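Local coordinates for aromatic-amino-acid aminotransferase (Burkholderia pseudomallei, PDB 4F4E), which probably transfers amino groups between aromatic amino acids such as tyrosine and 2-oxoglutarate, using pyridoxal 5'-phosphate, and works as a homodimer, at residues R117-Q122 with S296-V301; A99-L104 with A280-T285; Q219-V224 with A257-F262. All coordinates share one frame; numbering follows the deposited sequence.

Contact 1: residues R117-Q122 with S296-V301; sequences RVVTAQ and SQLKRV
One methyl of Leu298 carries this contact: its CD2 rests 4.0 Å from CB of Ala121 and 4.3 Å from CG1 of Val119. The two residues sit two apart on strand 118-124 and face the same way, so the leucine tip bridges successive inward side chains on one face of the strand. This is helix-on-sheet packing in the large domain of an aminotransferase of class I, where helix 288-303 lies against one face of the mixed central sheet at its edge strand. Leu298 reaches the strand because its CG stands anti to the backbone N (chi1 -168°), and its CD2 branch then spans the gap between backbones whose nearest CA atoms, those of Ala121 and Leu298, are 8.2 Å apart. Nothing polar crosses the interface; all three touching residues are buried.

A second shell extends the same apolar layer. Val119 also meets Ala291 and Leu295 of the helix, Ala121 meets Ile302, and Leu281 of the neighbouring strand packs against Leu298. The intervening Thr120 points to the other face of the sheet, toward helix 95-106.

The helix face turned from the strand is polar and lies at the dimer interface. There the OG of Ser296 is hydrogen-bonded to the backbone N of Ala31 of the second subunit, and NE2 of Gln297 to the backbone O of Glu29 of that subunit. With its amide nitrogen thus engaged, Gln297 turns its oxygen to Arg300, one turn along: NH1 of Arg300 donates to OE1 of Gln297 over 3.0 Å. The bond is bent, 140° at the hydrogen; the donor meets a lone pair in the carbonyl plane of the amide, while OE1 lies 27° out of the guanidinium plane.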
# COMPACT_ATOMS: atom_id res chain seq x y z
N ARG A 117 -20.79 15.51 3.58
CA ARG A 117 -19.71 16.14 4.30
C ARG A 117 -18.60 15.18 4.68
O ARG A 117 -17.59 15.64 5.19
CB ARG A 117 -20.26 16.84 5.55
CG ARG A 117 -20.91 18.15 5.22
CD ARG A 117 -21.62 18.76 6.43
NE ARG A 117 -20.71 18.94 7.54
CZ ARG A 117 -21.06 19.43 8.73
NH1 ARG A 117 -22.30 19.81 8.96
NH2 ARG A 117 -20.15 19.53 9.71
N VAL A 118 -18.77 13.86 4.47
CA VAL A 118 -17.76 12.87 4.85
C VAL A 118 -17.02 12.35 3.63
O VAL A 118 -17.64 11.94 2.63
CB VAL A 118 -18.38 11.68 5.60
CG1 VAL A 118 -17.29 10.80 6.24
CG2 VAL A 118 -19.38 12.20 6.64
N VAL A 119 -15.71 12.38 3.72
CA VAL A 119 -14.79 11.86 2.72
C VAL A 119 -14.22 10.57 3.27
O VAL A 119 -13.73 10.56 4.40
CB VAL A 119 -13.62 12.87 2.52
CG1 VAL A 119 -12.55 12.27 1.62
CG2 VAL A 119 -14.15 14.19 1.96
N THR A 120 -14.30 9.50 2.50
CA THR A 120 -13.69 8.22 2.85
C THR A 120 -12.89 7.65 1.71
O THR A 120 -13.42 7.52 0.58
CB THR A 120 -14.74 7.20 3.31
OG1 THR A 120 -15.40 7.73 4.47
CG2 THR A 120 -14.09 5.86 3.64
N ALA A 121 -11.61 7.35 1.96
CA ALA A 121 -10.75 6.70 0.97
C ALA A 121 -10.29 5.36 1.56
O ALA A 121 -9.82 5.29 2.69
CB ALA A 121 -9.50 7.55 0.63
N GLN A 122 -10.44 4.30 0.77
CA GLN A 122 -9.90 3.03 1.10
C GLN A 122 -8.41 3.15 1.30
O GLN A 122 -7.75 3.93 0.63
CB GLN A 122 -10.21 2.03 -0.04
CG GLN A 122 -9.79 0.59 0.19
CD GLN A 122 -10.02 -0.25 -1.03
OE1 GLN A 122 -10.90 0.04 -1.83
NE2 GLN A 122 -9.23 -1.31 -1.17
N SER A 296 -9.74 15.86 -3.21
CA SER A 296 -8.89 16.09 -4.33
C SER A 296 -7.42 16.11 -3.93
O SER A 296 -6.53 15.67 -4.68
CB SER A 296 -9.28 17.38 -5.11
OG SER A 296 -8.81 18.59 -4.50
N GLN A 297 -7.16 16.60 -2.73
CA GLN A 297 -5.80 16.65 -2.21
C GLN A 297 -5.40 15.30 -1.63
O GLN A 297 -4.25 14.88 -1.77
CB GLN A 297 -5.66 17.77 -1.16
CG GLN A 297 -5.82 19.17 -1.76
CD GLN A 297 -4.89 19.48 -2.92
OE1 GLN A 297 -3.75 18.99 -2.99
NE2 GLN A 297 -5.36 20.31 -3.85
N LEU A 298 -6.33 14.60 -1.04
CA LEU A 298 -6.04 13.25 -0.52
C LEU A 298 -5.66 12.29 -1.64
O LEU A 298 -4.77 11.46 -1.50
CB LEU A 298 -7.21 12.71 0.29
CG LEU A 298 -7.01 11.48 1.12
CD1 LEU A 298 -5.91 11.73 2.17
CD2 LEU A 298 -8.38 11.20 1.76
N LYS A 299 -6.33 12.44 -2.77
CA LYS A 299 -5.98 11.67 -3.96
C LYS A 299 -4.55 11.90 -4.41
O LYS A 299 -3.90 10.93 -4.81
CB LYS A 299 -6.97 11.89 -5.09
CG LYS A 299 -8.32 11.23 -4.82
CD LYS A 299 -9.27 11.47 -5.98
CE LYS A 299 -10.60 10.78 -5.82
NZ LYS A 299 -11.51 11.26 -6.91
N ARG A 300 -4.03 13.12 -4.31
CA ARG A 300 -2.64 13.36 -4.67
C ARG A 300 -1.69 12.63 -3.77
O ARG A 300 -0.71 12.05 -4.23
CB ARG A 300 -2.27 14.84 -4.68
CG ARG A 300 -3.06 15.63 -5.70
CD ARG A 300 -2.75 17.12 -5.58
NE ARG A 300 -1.31 17.28 -5.66
CZ ARG A 300 -0.63 18.31 -5.19
NH1 ARG A 300 -1.25 19.32 -4.59
NH2 ARG A 300 0.69 18.30 -5.32
N VAL A 301 -1.98 12.65 -2.47
CA VAL A 301 -1.15 12.02 -1.47
C VAL A 301 -1.13 10.47 -1.61
O VAL A 301 -0.13 9.83 -1.40
CB VAL A 301 -1.67 12.46 -0.08
CG1 VAL A 301 -1.26 11.53 1.00
CG2 VAL A 301 -1.23 13.92 0.21

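Contact 2: residues A99-L104 with A280-T285; sequences ASVQKL and ALSIIT
Val101 of helix 95-106 pushes one methyl, CG1, against Ala280 and Ser282, alternate residues on strand 278-284. The pairing is a helix laid on the central sheet of the large domain of a fold-type-I, pyridoxal-phosphate-dependent aminotransferase, and the strand is antiparallel to both of its neighbours, 118-124 and 261-266.

The apolar part is small. CG1 of Val101 comes within 3.8 Å of CB of Ala280, with CG2 of Val101 further back at 4.3 Å from the same carbon. The valine puts CG1 anti to its own nitrogen (chi1 159°), the branch that reaches along the strand. With only the methyl of Ala280 facing it, the helix lies close: the CA atoms of Val101 and Ala280 are 7.5 Å apart. Phe267 and Ser265 also touch Val101, and through them the helix meets the chain that leads to Lys269, the residue carrying the cofactor as an internal aldimine. Leu281, between the two inward residues, faces the other way.

The mixed contact is that of CG1 of Val101 with OG of Ser282, at 4.1 Å, a hydroxyl passing an apolar methyl without any bond. This buried hydroxyl is satisfied elsewhere, for it is hydrogen-bonded to OG1 of Thr120 on strand 118-124.

The polar part runs through that same threonine. Gln102 leaves the helix obliquely, but its extended chain carries the amide to the sheet, where NE2 donates to OG1 of Thr120 and, weakly, to the backbone O of Val118. Thr120 OG1 therefore has partners on both the helix and strand 278-284 and couples them, although no hydrogen bond joins the two segments directly. The nearest Gln102 comes to the strand itself is its CG, 4.7 Å from OG of Ser282.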
# COMPACT_ATOMS: atom_id res chain seq x y z
N ALA A 99 -18.51 3.84 0.95
CA ALA A 99 -19.83 4.16 1.50
C ALA A 99 -20.25 3.29 2.67
O ALA A 99 -20.83 3.79 3.61
CB ALA A 99 -20.90 4.07 0.40
N SER A 100 -19.99 1.99 2.59
CA SER A 100 -20.31 1.07 3.69
C SER A 100 -19.49 1.36 4.93
O SER A 100 -19.97 1.22 6.06
CB SER A 100 -20.07 -0.39 3.26
OG SER A 100 -20.99 -0.80 2.29
N VAL A 101 -18.22 1.73 4.74
CA VAL A 101 -17.37 2.10 5.90
C VAL A 101 -17.98 3.28 6.63
O VAL A 101 -18.03 3.30 7.85
CB VAL A 101 -15.92 2.40 5.45
CG1 VAL A 101 -15.16 3.27 6.48
CG2 VAL A 101 -15.18 1.11 5.10
N GLN A 102 -18.42 4.30 5.89
CA GLN A 102 -18.97 5.50 6.52
C GLN A 102 -20.19 5.18 7.34
O GLN A 102 -20.36 5.72 8.42
CB GLN A 102 -19.41 6.55 5.50
CG GLN A 102 -18.31 7.10 4.75
CD GLN A 102 -18.73 8.19 3.81
OE1 GLN A 102 -19.94 8.39 3.49
NE2 GLN A 102 -17.75 8.93 3.38
N LYS A 103 -21.05 4.32 6.81
CA LYS A 103 -22.25 3.91 7.55
C LYS A 103 -21.91 3.08 8.77
O LYS A 103 -22.58 3.16 9.81
CB LYS A 103 -23.25 3.21 6.61
CG LYS A 103 -23.85 4.27 5.67
CD LYS A 103 -25.01 3.79 4.81
CE LYS A 103 -25.65 4.96 4.00
NZ LYS A 103 -26.80 4.45 3.17
N LEU A 104 -20.88 2.25 8.65
CA LEU A 104 -20.48 1.42 9.79
C LEU A 104 -19.97 2.31 10.92
O LEU A 104 -20.28 2.08 12.10
CB LEU A 104 -19.40 0.42 9.31
CG LEU A 104 -18.92 -0.60 10.33
CD1 LEU A 104 -20.05 -1.55 10.74
CD2 LEU A 104 -17.76 -1.40 9.74
N ALA A 280 -9.41 2.26 6.04
CA ALA A 280 -10.00 3.46 5.43
C ALA A 280 -9.63 4.69 6.26
O ALA A 280 -9.53 4.63 7.49
CB ALA A 280 -11.51 3.35 5.32
N LEU A 281 -9.47 5.80 5.57
CA LEU A 281 -9.35 7.11 6.23
C LEU A 281 -10.63 7.84 5.91
O LEU A 281 -11.03 7.92 4.72
CB LEU A 281 -8.21 7.96 5.67
CG LEU A 281 -8.10 9.36 6.30
CD1 LEU A 281 -7.71 9.26 7.79
CD2 LEU A 281 -7.15 10.24 5.51
N SER A 282 -11.29 8.33 6.94
CA SER A 282 -12.47 9.14 6.77
C SER A 282 -12.18 10.51 7.36
O SER A 282 -11.53 10.63 8.40
CB SER A 282 -13.71 8.51 7.45
OG SER A 282 -14.10 7.25 6.88
N ILE A 283 -12.65 11.57 6.68
CA ILE A 283 -12.50 12.94 7.16
C ILE A 283 -13.87 13.65 7.15
O ILE A 283 -14.56 13.64 6.15
CB ILE A 283 -11.49 13.74 6.30
CG1 ILE A 283 -10.14 13.02 6.21
CG2 ILE A 283 -11.32 15.17 6.84
CD1 ILE A 283 -9.16 13.66 5.19
N ILE A 284 -14.25 14.27 8.26
CA ILE A 284 -15.50 15.03 8.32
C ILE A 284 -15.18 16.47 7.96
O ILE A 284 -14.30 17.10 8.58
CB ILE A 284 -16.16 14.90 9.71
CG1 ILE A 284 -16.53 13.45 9.99
CG2 ILE A 284 -17.37 15.86 9.84
CD1 ILE A 284 -17.11 13.14 11.37
N THR A 285 -15.87 17.00 6.95
CA THR A 285 -15.64 18.37 6.50
C THR A 285 -16.88 19.21 6.76
O THR A 285 -17.93 18.67 7.16
CB THR A 285 -15.29 18.40 5.03
OG1 THR A 285 -16.47 18.09 4.28
CG2 THR A 285 -14.10 17.37 4.74

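Contact 3: residues Q219-V224 with A257-F262; sequences QVVEVV and ANLNVF
Val221 and Val224 both hold CG1 anti to the backbone N (chi1 173° and 165°), and in each it is this branch that faces the chain at 257-262. Leu259 answers from the other side with CG beside its own nitrogen (chi1 -66°) and an extended end whose CD1 meets both valines. CG1 of Val221 lies 4.3 Å from CD1 of Leu259, and CG1 of Val224 lies 4.2 Å from that same CD1, so one leucine methyl touches side chains a helical turn apart. The chains of Val224 and Leu259 meet at a slant. Tightest is the touch of CG1 of Val221 with CB of Ala257, at 3.6 Å.

These residues join two successive beta-alpha-beta crossovers of the aminotransferase large domain: helix 214-227 leads into strand 230-235, and helix 249-256 leads into the parallel neighbour, strand 261-266. Ala257 and Leu259 lie in the short link between the second helix and its strand. Asn258, between them, takes positive phi as the chain leaves the helix. Phe254 of that helix touches Val221 and Leu259 as well and so lines the same apolar patch, while Leu229, just before strand 230-235, and Pro231 within it pack on Val224.

Burial is uneven: Val224 is buried, whereas Val221, Ala257 and Leu259 keep some exposure. The backbone O of Ala257 accepts a hydrogen bond from NZ of Lys225, a polar tie between the same two elements.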
# COMPACT_ATOMS: atom_id res chain seq x y z
N GLN A 219 -16.00 15.01 27.72
CA GLN A 219 -15.08 16.05 28.16
C GLN A 219 -13.96 16.23 27.14
O GLN A 219 -13.55 17.35 26.87
CB GLN A 219 -14.47 15.72 29.51
CG GLN A 219 -15.56 15.66 30.59
CD GLN A 219 -15.03 15.32 31.95
OE1 GLN A 219 -14.47 16.17 32.63
NE2 GLN A 219 -15.24 14.09 32.38
N VAL A 220 -13.48 15.12 26.59
CA VAL A 220 -12.45 15.20 25.58
C VAL A 220 -12.94 15.99 24.36
O VAL A 220 -12.24 16.88 23.88
CB VAL A 220 -11.92 13.82 25.16
CG1 VAL A 220 -10.95 13.97 24.02
CG2 VAL A 220 -11.23 13.15 26.35
N VAL A 221 -14.12 15.64 23.86
CA VAL A 221 -14.71 16.34 22.73
C VAL A 221 -14.82 17.85 23.04
O VAL A 221 -14.47 18.66 22.20
CB VAL A 221 -16.11 15.77 22.37
CG1 VAL A 221 -16.81 16.59 21.31
CG2 VAL A 221 -15.97 14.31 21.92
N GLU A 222 -15.30 18.20 24.24
CA GLU A 222 -15.48 19.62 24.60
C GLU A 222 -14.15 20.39 24.58
O GLU A 222 -14.08 21.53 24.06
CB GLU A 222 -16.19 19.79 25.95
CG GLU A 222 -16.46 21.25 26.32
CD GLU A 222 -15.31 21.94 27.11
OE1 GLU A 222 -14.56 21.25 27.84
OE2 GLU A 222 -15.19 23.20 27.03
N VAL A 223 -13.08 19.77 25.09
CA VAL A 223 -11.76 20.41 25.06
C VAL A 223 -11.18 20.52 23.66
O VAL A 223 -10.68 21.57 23.29
CB VAL A 223 -10.75 19.74 26.02
CG1 VAL A 223 -9.40 20.43 25.96
CG2 VAL A 223 -11.29 19.80 27.44
N VAL A 224 -11.26 19.44 22.87
CA VAL A 224 -10.81 19.49 21.48
C VAL A 224 -11.54 20.61 20.74
O VAL A 224 -10.93 21.35 19.99
CB VAL A 224 -11.02 18.13 20.79
CG1 VAL A 224 -10.91 18.26 19.26
CG2 VAL A 224 -10.05 17.09 21.31
N ALA A 257 -20.40 16.83 17.14
CA ALA A 257 -19.86 18.13 17.58
C ALA A 257 -19.49 19.13 16.49
O ALA A 257 -18.99 20.21 16.81
CB ALA A 257 -18.66 17.91 18.52
N ASN A 258 -19.72 18.81 15.22
CA ASN A 258 -19.39 19.75 14.13
C ASN A 258 -17.93 20.20 14.15
O ASN A 258 -17.60 21.42 14.21
CB ASN A 258 -20.35 20.94 14.13
CG ASN A 258 -21.62 20.63 13.37
OD1 ASN A 258 -21.65 19.75 12.50
ND2 ASN A 258 -22.69 21.35 13.69
N LEU A 259 -17.08 19.18 14.18
CA LEU A 259 -15.65 19.29 14.16
C LEU A 259 -15.13 18.68 12.86
O LEU A 259 -15.78 17.82 12.27
CB LEU A 259 -15.06 18.47 15.34
CG LEU A 259 -15.40 19.00 16.73
CD1 LEU A 259 -14.80 18.12 17.82
CD2 LEU A 259 -14.90 20.42 16.86
N ASN A 260 -13.97 19.15 12.41
CA ASN A 260 -13.23 18.42 11.42
C ASN A 260 -12.50 17.31 12.16
O ASN A 260 -11.81 17.58 13.18
CB ASN A 260 -12.28 19.34 10.70
CG ASN A 260 -13.01 20.45 9.95
OD1 ASN A 260 -12.68 21.60 10.09
ND2 ASN A 260 -14.04 20.10 9.19
N VAL A 261 -12.74 16.07 11.74
CA VAL A 261 -12.31 14.88 12.46
C VAL A 261 -11.66 13.98 11.44
O VAL A 261 -12.19 13.81 10.33
CB VAL A 261 -13.50 14.10 13.10
CG1 VAL A 261 -12.99 12.90 13.91
CG2 VAL A 261 -14.38 15.00 13.96
N PHE A 262 -10.50 13.42 11.77
CA PHE A 262 -9.87 12.36 10.99
C PHE A 262 -10.14 11.04 11.68
O PHE A 262 -10.12 10.98 12.91
CB PHE A 262 -8.36 12.59 10.91
CG PHE A 262 -7.96 13.69 9.96
CD1 PHE A 262 -8.27 14.99 10.22
CD2 PHE A 262 -7.22 13.40 8.84
CE1 PHE A 262 -7.89 16.00 9.38
CE2 PHE A 262 -6.85 14.40 7.98
CZ PHE A 262 -7.17 15.70 8.25

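In the fold
From the N terminus, helix 95-106 comes first, then strand 118-124, helix 214-227, the 257-262 link, strand 278-284 and helix 288-303. Contact 3 closes a short loop, 219-224 to 257-262, nested within the long loops of contacts 1 and 2. Those two cross: 99-104 waits for 280-285 while 117-122 waits for 296-301. Contacts 1 and 2 place helices on opposite faces of the sheet edge, and Val119 O to Ile283 N, 2.7 Å apart, joins their strands. Contact 3 is stitched on by Ile284 N to Val261 O, at 3.0 Å, and by Arg117 NH2 to Asn258 OD1, at 3.2 Å.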